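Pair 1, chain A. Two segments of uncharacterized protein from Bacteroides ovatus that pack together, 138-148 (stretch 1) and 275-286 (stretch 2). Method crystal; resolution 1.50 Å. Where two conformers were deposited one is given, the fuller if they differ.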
# COMPACT_ATOMS: atom_id res chain seq x y z
N LYS A 138 3.59 -7.13 2.57
CA LYS A 138 4.89 -6.89 3.20
C LYS A 138 5.87 -6.47 2.13
O LYS A 138 5.72 -6.83 0.97
CB LYS A 138 5.42 -8.18 3.83
CG LYS A 138 4.53 -8.77 4.91
CD LYS A 138 5.08 -10.10 5.43
N ILE A 139 6.86 -5.69 2.53
CA ILE A 139 7.95 -5.36 1.64
C ILE A 139 9.21 -6.01 2.23
O ILE A 139 9.58 -5.74 3.37
CB ILE A 139 8.16 -3.85 1.50
CG1 ILE A 139 6.94 -3.20 0.87
CG2 ILE A 139 9.42 -3.57 0.65
CD1 ILE A 139 6.99 -1.69 0.83
N THR A 140 9.85 -6.88 1.44
CA THR A 140 11.00 -7.65 1.90
C THR A 140 12.27 -7.40 1.10
O THR A 140 13.29 -8.01 1.43
CB THR A 140 10.71 -9.14 1.84
OG1 THR A 140 10.39 -9.49 0.52
CG2 THR A 140 9.53 -9.47 2.76
N LYS A 141 12.22 -6.50 0.13
CA LYS A 141 13.36 -6.14 -0.71
C LYS A 141 13.35 -4.64 -0.91
O LYS A 141 12.28 -4.03 -0.94
CB LYS A 141 13.27 -6.86 -2.05
CG LYS A 141 13.39 -8.36 -1.97
CD LYS A 141 13.36 -8.97 -3.38
CE LYS A 141 13.65 -10.47 -3.34
NZ LYS A 141 13.75 -11.03 -4.72
N ALA A 142 14.54 -4.05 -1.08
CA ALA A 142 14.66 -2.63 -1.32
C ALA A 142 15.89 -2.30 -2.12
O ALA A 142 16.77 -3.15 -2.27
CB ALA A 142 14.63 -1.85 0.01
N GLY A 143 15.97 -1.09 -2.66
CA GLY A 143 17.08 -0.72 -3.51
C GLY A 143 18.22 -0.09 -2.76
O GLY A 143 17.99 0.77 -1.90
N ASN A 144 19.44 -0.53 -3.06
CA ASN A 144 20.64 -0.02 -2.41
C ASN A 144 21.20 1.22 -3.06
O ASN A 144 21.32 1.29 -4.28
CB ASN A 144 21.73 -1.08 -2.36
CG ASN A 144 22.80 -0.75 -1.34
OD1 ASN A 144 22.50 -0.58 -0.17
ND2 ASN A 144 24.01 -0.64 -1.79
N PHE A 145 21.60 2.18 -2.23
CA PHE A 145 22.27 3.39 -2.69
C PHE A 145 23.55 3.53 -1.89
O PHE A 145 23.55 3.54 -0.66
CB PHE A 145 21.38 4.61 -2.48
CG PHE A 145 20.20 4.64 -3.40
CD1 PHE A 145 19.07 3.90 -3.12
CD2 PHE A 145 20.25 5.37 -4.59
CE1 PHE A 145 18.01 3.90 -3.96
CE2 PHE A 145 19.17 5.38 -5.45
CZ PHE A 145 18.05 4.63 -5.13
N SER A 146 24.65 3.50 -2.62
CA SER A 146 25.97 3.73 -2.12
C SER A 146 26.75 4.36 -3.26
O SER A 146 27.63 3.73 -3.86
CB SER A 146 26.59 2.41 -1.70
OG SER A 146 27.90 2.60 -1.20
N ASN A 147 26.42 5.62 -3.54
CA ASN A 147 26.92 6.34 -4.72
C ASN A 147 26.25 5.86 -6.01
O ASN A 147 26.90 5.53 -7.00
CB ASN A 147 28.44 6.27 -4.83
CG ASN A 147 29.01 7.40 -5.66
OD1 ASN A 147 28.47 8.51 -5.68
ND2 ASN A 147 30.10 7.13 -6.36
N HIS A 148 24.92 5.82 -5.96
CA HIS A 148 24.04 5.46 -7.06
C HIS A 148 23.03 6.53 -7.33
O HIS A 148 22.52 7.20 -6.43
CB HIS A 148 23.35 4.12 -6.74
CG HIS A 148 24.32 3.01 -6.62
ND1 HIS A 148 24.95 2.70 -5.45
CD2 HIS A 148 24.89 2.23 -7.57
CE1 HIS A 148 25.83 1.72 -5.65
NE2 HIS A 148 25.80 1.42 -6.93
N GLY A 275 28.99 19.23 -5.58
CA GLY A 275 28.88 18.09 -4.70
C GLY A 275 27.74 17.19 -5.13
O GLY A 275 26.59 17.64 -5.26
N GLU A 276 28.03 15.92 -5.35
CA GLU A 276 26.99 15.01 -5.82
C GLU A 276 26.06 14.54 -4.70
O GLU A 276 24.96 14.03 -4.95
CB GLU A 276 27.59 13.80 -6.53
CG GLU A 276 28.39 14.18 -7.76
CD GLU A 276 28.85 13.00 -8.61
OE1 GLU A 276 29.05 11.91 -8.06
OE2 GLU A 276 29.12 13.21 -9.80
N ARG A 277 26.51 14.70 -3.46
CA ARG A 277 25.63 14.51 -2.31
C ARG A 277 24.89 13.17 -2.31
O ARG A 277 23.67 13.09 -2.12
CB ARG A 277 24.68 15.71 -2.18
CG ARG A 277 25.43 17.00 -1.97
CD ARG A 277 24.63 18.22 -2.37
NE ARG A 277 25.50 19.38 -2.47
CZ ARG A 277 25.11 20.57 -2.89
NH1 ARG A 277 23.84 20.81 -3.16
NH2 ARG A 277 26.01 21.54 -3.01
N PRO A 278 25.64 12.07 -2.46
CA PRO A 278 24.97 10.77 -2.51
C PRO A 278 24.30 10.35 -1.21
O PRO A 278 24.82 10.58 -0.11
CB PRO A 278 26.10 9.79 -2.82
CG PRO A 278 27.36 10.49 -2.34
CD PRO A 278 27.10 11.96 -2.57
N PHE A 279 23.16 9.68 -1.36
CA PHE A 279 22.51 8.99 -0.28
C PHE A 279 23.19 7.68 -0.02
O PHE A 279 23.58 6.98 -0.96
CB PHE A 279 21.08 8.73 -0.73
CG PHE A 279 20.17 8.17 0.34
CD1 PHE A 279 19.57 9.02 1.23
CD2 PHE A 279 19.82 6.84 0.36
CE1 PHE A 279 18.71 8.52 2.21
CE2 PHE A 279 18.94 6.34 1.32
CZ PHE A 279 18.39 7.18 2.23
N HIS A 280 23.34 7.32 1.26
CA HIS A 280 23.86 6.02 1.63
C HIS A 280 22.82 5.30 2.46
O HIS A 280 22.59 5.63 3.62
CB HIS A 280 25.14 6.17 2.43
CG HIS A 280 26.26 6.70 1.61
ND1 HIS A 280 26.52 8.05 1.48
CD2 HIS A 280 27.16 6.07 0.82
CE1 HIS A 280 27.55 8.22 0.67
NE2 HIS A 280 27.94 7.04 0.24
N GLY A 281 22.16 4.31 1.84
CA GLY A 281 21.07 3.60 2.49
C GLY A 281 20.21 2.90 1.47
O GLY A 281 20.67 2.62 0.37
N LYS A 282 18.99 2.58 1.87
CA LYS A 282 18.05 1.91 1.00
C LYS A 282 16.81 2.76 0.79
O LYS A 282 16.42 3.54 1.66
CB LYS A 282 17.65 0.56 1.58
CG LYS A 282 18.79 -0.42 1.73
CD LYS A 282 18.28 -1.69 2.40
CE LYS A 282 19.34 -2.72 2.66
NZ LYS A 282 20.25 -2.25 3.75
N MSE A 283 16.16 2.57 -0.36
CA MSE A 283 14.89 3.20 -0.63
C MSE A 283 13.92 2.17 -1.16
O MSE A 283 14.30 1.17 -1.77
CB MSE A 283 14.98 4.33 -1.66
CG MSE A 283 15.97 5.41 -1.28
SE MSE A 283 15.64 7.00 -2.36
CE MSE A 283 17.41 7.80 -2.26
N SER A 284 12.65 2.47 -0.97
CA SER A 284 11.55 1.64 -1.45
C SER A 284 10.37 2.54 -1.73
O SER A 284 10.19 3.57 -1.09
CB SER A 284 11.22 0.62 -0.37
OG SER A 284 10.02 -0.12 -0.65
N GLU A 285 9.53 2.15 -2.68
CA GLU A 285 8.26 2.87 -2.90
C GLU A 285 8.47 4.36 -3.12
O GLU A 285 7.82 5.22 -2.51
CB GLU A 285 7.28 2.63 -1.75
CG GLU A 285 6.86 1.20 -1.60
CD GLU A 285 6.09 0.70 -2.80
OE1 GLU A 285 5.07 1.33 -3.16
OE2 GLU A 285 6.52 -0.30 -3.43
N VAL A 286 9.37 4.64 -4.05
CA VAL A 286 9.71 6.02 -4.42
C VAL A 286 8.72 6.53 -5.46
O VAL A 286 8.53 5.88 -6.49
CB VAL A 286 11.12 6.06 -5.02
CG1 VAL A 286 11.48 7.45 -5.51
CG2 VAL A 286 12.16 5.56 -4.03
O HOH W 1 10.79 -2.15 -2.16
O HOH W 2 22.20 -0.47 2.53
O HOH W 3 29.44 10.97 -5.53
O HOH W 4 23.83 7.15 -3.62

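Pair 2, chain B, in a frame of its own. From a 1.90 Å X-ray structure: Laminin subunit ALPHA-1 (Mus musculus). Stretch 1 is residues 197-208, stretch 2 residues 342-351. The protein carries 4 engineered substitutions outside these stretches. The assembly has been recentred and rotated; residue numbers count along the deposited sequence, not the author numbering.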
# COMPACT_ATOMS: atom_id res chain seq x y z
N ALA B 197 13.69 4.45 -2.36
CA ALA B 197 12.51 4.27 -1.51
C ALA B 197 12.70 3.20 -0.44
O ALA B 197 13.63 2.39 -0.51
CB ALA B 197 11.30 3.92 -2.38
N GLN B 198 11.82 3.22 0.55
CA GLN B 198 11.84 2.27 1.65
C GLN B 198 10.40 1.83 1.90
O GLN B 198 9.47 2.53 1.51
CB GLN B 198 12.45 2.90 2.91
CG GLN B 198 11.74 4.15 3.44
CD GLN B 198 12.42 4.73 4.69
OE1 GLN B 198 12.65 4.02 5.66
NE2 GLN B 198 12.74 6.02 4.65
N GLU B 199 10.21 0.68 2.53
CA GLU B 199 8.85 0.20 2.78
C GLU B 199 8.05 1.18 3.63
O GLU B 199 8.49 1.59 4.71
CB GLU B 199 8.88 -1.16 3.47
CG GLU B 199 7.48 -1.71 3.75
CD GLU B 199 7.50 -3.13 4.27
OE1 GLU B 199 8.60 -3.63 4.57
OE2 GLU B 199 6.41 -3.73 4.40
N GLY B 200 6.86 1.54 3.15
CA GLY B 200 6.01 2.47 3.88
C GLY B 200 5.14 3.40 3.04
O GLY B 200 5.23 3.44 1.81
N THR B 201 4.30 4.17 3.73
CA THR B 201 3.41 5.13 3.09
C THR B 201 3.78 6.55 3.50
O THR B 201 3.81 6.87 4.69
CB THR B 201 1.95 4.88 3.49
OG1 THR B 201 1.50 3.65 2.93
CG2 THR B 201 1.07 6.02 3.03
N PHE B 202 4.02 7.40 2.51
CA PHE B 202 4.38 8.79 2.77
C PHE B 202 3.17 9.71 3.00
O PHE B 202 2.18 9.63 2.27
CB PHE B 202 5.19 9.34 1.60
CG PHE B 202 5.71 10.74 1.83
CD1 PHE B 202 6.52 11.02 2.92
CD2 PHE B 202 5.40 11.76 0.94
CE1 PHE B 202 7.02 12.31 3.13
CE2 PHE B 202 5.89 13.06 1.14
CZ PHE B 202 6.70 13.33 2.24
N PHE B 203 3.27 10.55 4.03
CA PHE B 203 2.25 11.53 4.39
C PHE B 203 2.98 12.89 4.30
O PHE B 203 3.88 13.15 5.10
CB PHE B 203 1.77 11.32 5.84
CG PHE B 203 0.96 10.06 6.05
CD1 PHE B 203 1.56 8.81 6.04
CD2 PHE B 203 -0.40 10.15 6.32
CE1 PHE B 203 0.82 7.65 6.29
CE2 PHE B 203 -1.16 9.01 6.58
CZ PHE B 203 -0.55 7.75 6.56
N GLU B 204 2.60 13.73 3.35
CA GLU B 204 3.28 15.01 3.16
C GLU B 204 3.01 16.11 4.19
O GLU B 204 3.71 17.13 4.21
CB GLU B 204 2.99 15.56 1.75
CG GLU B 204 1.59 16.12 1.56
CD GLU B 204 1.32 16.56 0.12
OE1 GLU B 204 0.29 17.22 -0.12
OE2 GLU B 204 2.14 16.24 -0.76
N GLY B 205 1.99 15.92 5.03
CA GLY B 205 1.67 16.90 6.06
C GLY B 205 0.52 17.84 5.75
O GLY B 205 0.28 18.80 6.49
N SER B 206 -0.21 17.56 4.67
CA SER B 206 -1.32 18.42 4.27
C SER B 206 -2.71 17.81 4.39
O SER B 206 -3.70 18.54 4.42
CB SER B 206 -1.13 18.85 2.81
OG SER B 206 -1.27 17.74 1.94
N GLY B 207 -2.80 16.48 4.47
CA GLY B 207 -4.11 15.87 4.54
C GLY B 207 -4.33 14.67 5.45
O GLY B 207 -4.00 14.72 6.63
N TYR B 208 -4.89 13.60 4.89
CA TYR B 208 -5.21 12.40 5.66
C TYR B 208 -5.68 11.27 4.75
O TYR B 208 -5.84 11.44 3.54
CB TYR B 208 -6.35 12.73 6.62
CG TYR B 208 -7.58 13.20 5.87
CD1 TYR B 208 -8.52 12.29 5.41
CD2 TYR B 208 -7.72 14.53 5.51
CE1 TYR B 208 -9.57 12.69 4.59
CE2 TYR B 208 -8.77 14.95 4.69
CZ TYR B 208 -9.69 14.02 4.23
OH TYR B 208 -10.69 14.42 3.39
N ALA B 342 -3.28 18.76 13.63
CA ALA B 342 -2.14 18.81 12.71
C ALA B 342 -1.91 17.51 11.94
O ALA B 342 -1.80 16.45 12.54
CB ALA B 342 -0.88 19.19 13.48
N SER B 343 -1.83 17.60 10.61
CA SER B 343 -1.60 16.41 9.77
C SER B 343 -0.17 15.89 9.93
O SER B 343 0.79 16.67 9.95
CB SER B 343 -1.87 16.73 8.29
OG SER B 343 -3.25 16.96 8.03
N PHE B 344 -0.03 14.57 10.03
CA PHE B 344 1.27 13.91 10.16
C PHE B 344 2.14 14.10 8.91
O PHE B 344 1.62 14.22 7.79
CB PHE B 344 1.05 12.41 10.40
CG PHE B 344 2.32 11.60 10.55
CD1 PHE B 344 3.09 11.67 11.70
CD2 PHE B 344 2.70 10.70 9.55
CE1 PHE B 344 4.20 10.86 11.88
CE2 PHE B 344 3.82 9.88 9.71
CZ PHE B 344 4.57 9.96 10.88
N ARG B 345 3.45 14.16 9.10
CA ARG B 345 4.40 14.25 7.99
C ARG B 345 5.49 13.22 8.27
O ARG B 345 6.18 13.30 9.28
CB ARG B 345 5.04 15.64 7.88
CG ARG B 345 6.06 15.71 6.73
CD ARG B 345 6.66 17.09 6.54
NE ARG B 345 7.75 17.06 5.57
CZ ARG B 345 7.60 16.88 4.26
NH1 ARG B 345 6.39 16.73 3.74
NH2 ARG B 345 8.66 16.84 3.47
N GLY B 346 5.63 12.25 7.36
CA GLY B 346 6.61 11.19 7.52
C GLY B 346 6.04 9.92 6.91
O GLY B 346 5.22 10.00 5.99
N CYS B 347 6.46 8.75 7.38
CA CYS B 347 5.91 7.50 6.83
C CYS B 347 5.41 6.57 7.94
O CYS B 347 5.88 6.62 9.08
CB CYS B 347 6.96 6.76 5.98
SG CYS B 347 7.64 7.69 4.56
N VAL B 348 4.43 5.74 7.58
CA VAL B 348 3.85 4.76 8.49
C VAL B 348 3.87 3.40 7.76
O VAL B 348 3.62 3.34 6.56
CB VAL B 348 2.40 5.12 8.85
CG1 VAL B 348 1.73 3.98 9.61
CG2 VAL B 348 2.38 6.41 9.66
N ARG B 349 4.18 2.33 8.49
CA ARG B 349 4.25 1.00 7.91
C ARG B 349 3.67 -0.03 8.87
O ARG B 349 3.61 0.20 10.08
CB ARG B 349 5.71 0.65 7.59
CG ARG B 349 6.36 -0.30 8.59
CD ARG B 349 7.85 -0.04 8.82
NE ARG B 349 8.63 0.09 7.60
CZ ARG B 349 9.96 0.09 7.56
NH1 ARG B 349 10.67 -0.03 8.67
NH2 ARG B 349 10.59 0.25 6.40
N ASN B 350 3.26 -1.17 8.33
CA ASN B 350 2.70 -2.27 9.13
C ASN B 350 1.60 -1.86 10.10
O ASN B 350 1.65 -2.19 11.29
CB ASN B 350 3.83 -2.97 9.90
CG ASN B 350 4.84 -3.64 8.98
OD1 ASN B 350 4.46 -4.33 8.04
ND2 ASN B 350 6.12 -3.43 9.25
N LEU B 351 0.60 -1.15 9.59
CA LEU B 351 -0.53 -0.71 10.40
C LEU B 351 -1.51 -1.87 10.55
O LEU B 351 -2.05 -2.35 9.55
CB LEU B 351 -1.23 0.46 9.73
CG LEU B 351 -2.45 1.04 10.44
CD1 LEU B 351 -2.04 1.62 11.79
CD2 LEU B 351 -3.07 2.12 9.58
O HOH W 5 3.91 -2.11 5.67
O HOH W 6 1.92 1.65 4.57
O HOH W 7 1.53 19.11 9.44

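Pair 1 and pair 2 each join two antiparallel strands far apart in sequence, and 14 central residues superpose with an RMSD of 0.9 Å. In both, two hydrogen-bonded backbone pairs fix the register. In pair 1, Gly143(A) N donates to Met283(A) O (2.9 Å) and Phe145(A) N to Gly281(A) O (2.8 Å), and each bond is returned by the partner's amide. In pair 2, Thr201(B) N donates to Val348(B) O (3.0 Å) and Phe203(B) N to Gly346(B) O (2.8 Å), again reciprocated.

The most faithful match is Phe145(A) with Phe203(B), whose side-chain centres fall 0.3 Å apart; both use the m rotamer. A large, flat ring suits this buried place because it can cover neighbours on the partner strand. Beside it lie Phe279(A) and Phe344(B), both t. Their CD2 atoms approach the CB atoms of Phe145(A) and Phe203(B), respectively, at 3.9 Å. In pair 2 the edge of Phe344(B) points toward the face of Phe203(B).

Gly281(A) and Gly346(B) match as well, paired across the strands with Phe145(A) and Phe203(B). A CB on Gly281(A) would clash with CE2 of Phe279(A), at 3.0 Å; one on Gly346(B) would be crowded by CZ of Phe344(B), at 3.2 Å. Glycine thus lets the ring lie close against the backbone.

The other neighbour of the central ring differs. Met283(A), a selenomethionine, is long and flexible enough to place CE over one face of Phe145(A), 4.1 Å from the ring centroid. Its counterpart Val348(B) is shorter and branched, and packs CG2 against Phe203(B) CE1 at 3.9 Å. Across from it, Thr201(B) adds a side chain where Gly143(A) has none.

On the sheet face bearing Asn144(A) and Lys282(A), a water accepts from Lys282(A) NZ (2.9 Å) and donates to Asn144(A) OD1 (2.7 Å), a polar link suited to these partly exposed residues. Pair 2 has Phe202(B) and Cys347(B) there, and SG lies at the ring's edge, 3.9 Å from Phe202(B) CD1, an apolar solution.

At the next position, Ala142(A) and Ser284(A) point toward the opposing strand. Ala142(A) is small enough for its CB to sit 3.5 Å from Met283(A) O. Its match, Gly200(B), has backbone angles that call for glycine, while Arg349(B), matching Ser284(A), reaches across to the other stretch to donate from NH2 to Glu199(B) O (3.0 Å). Ser284(A) instead uses water, its OG 2.6 Å from the O of water 1, which donates to Lys141(A) O (2.7 Å).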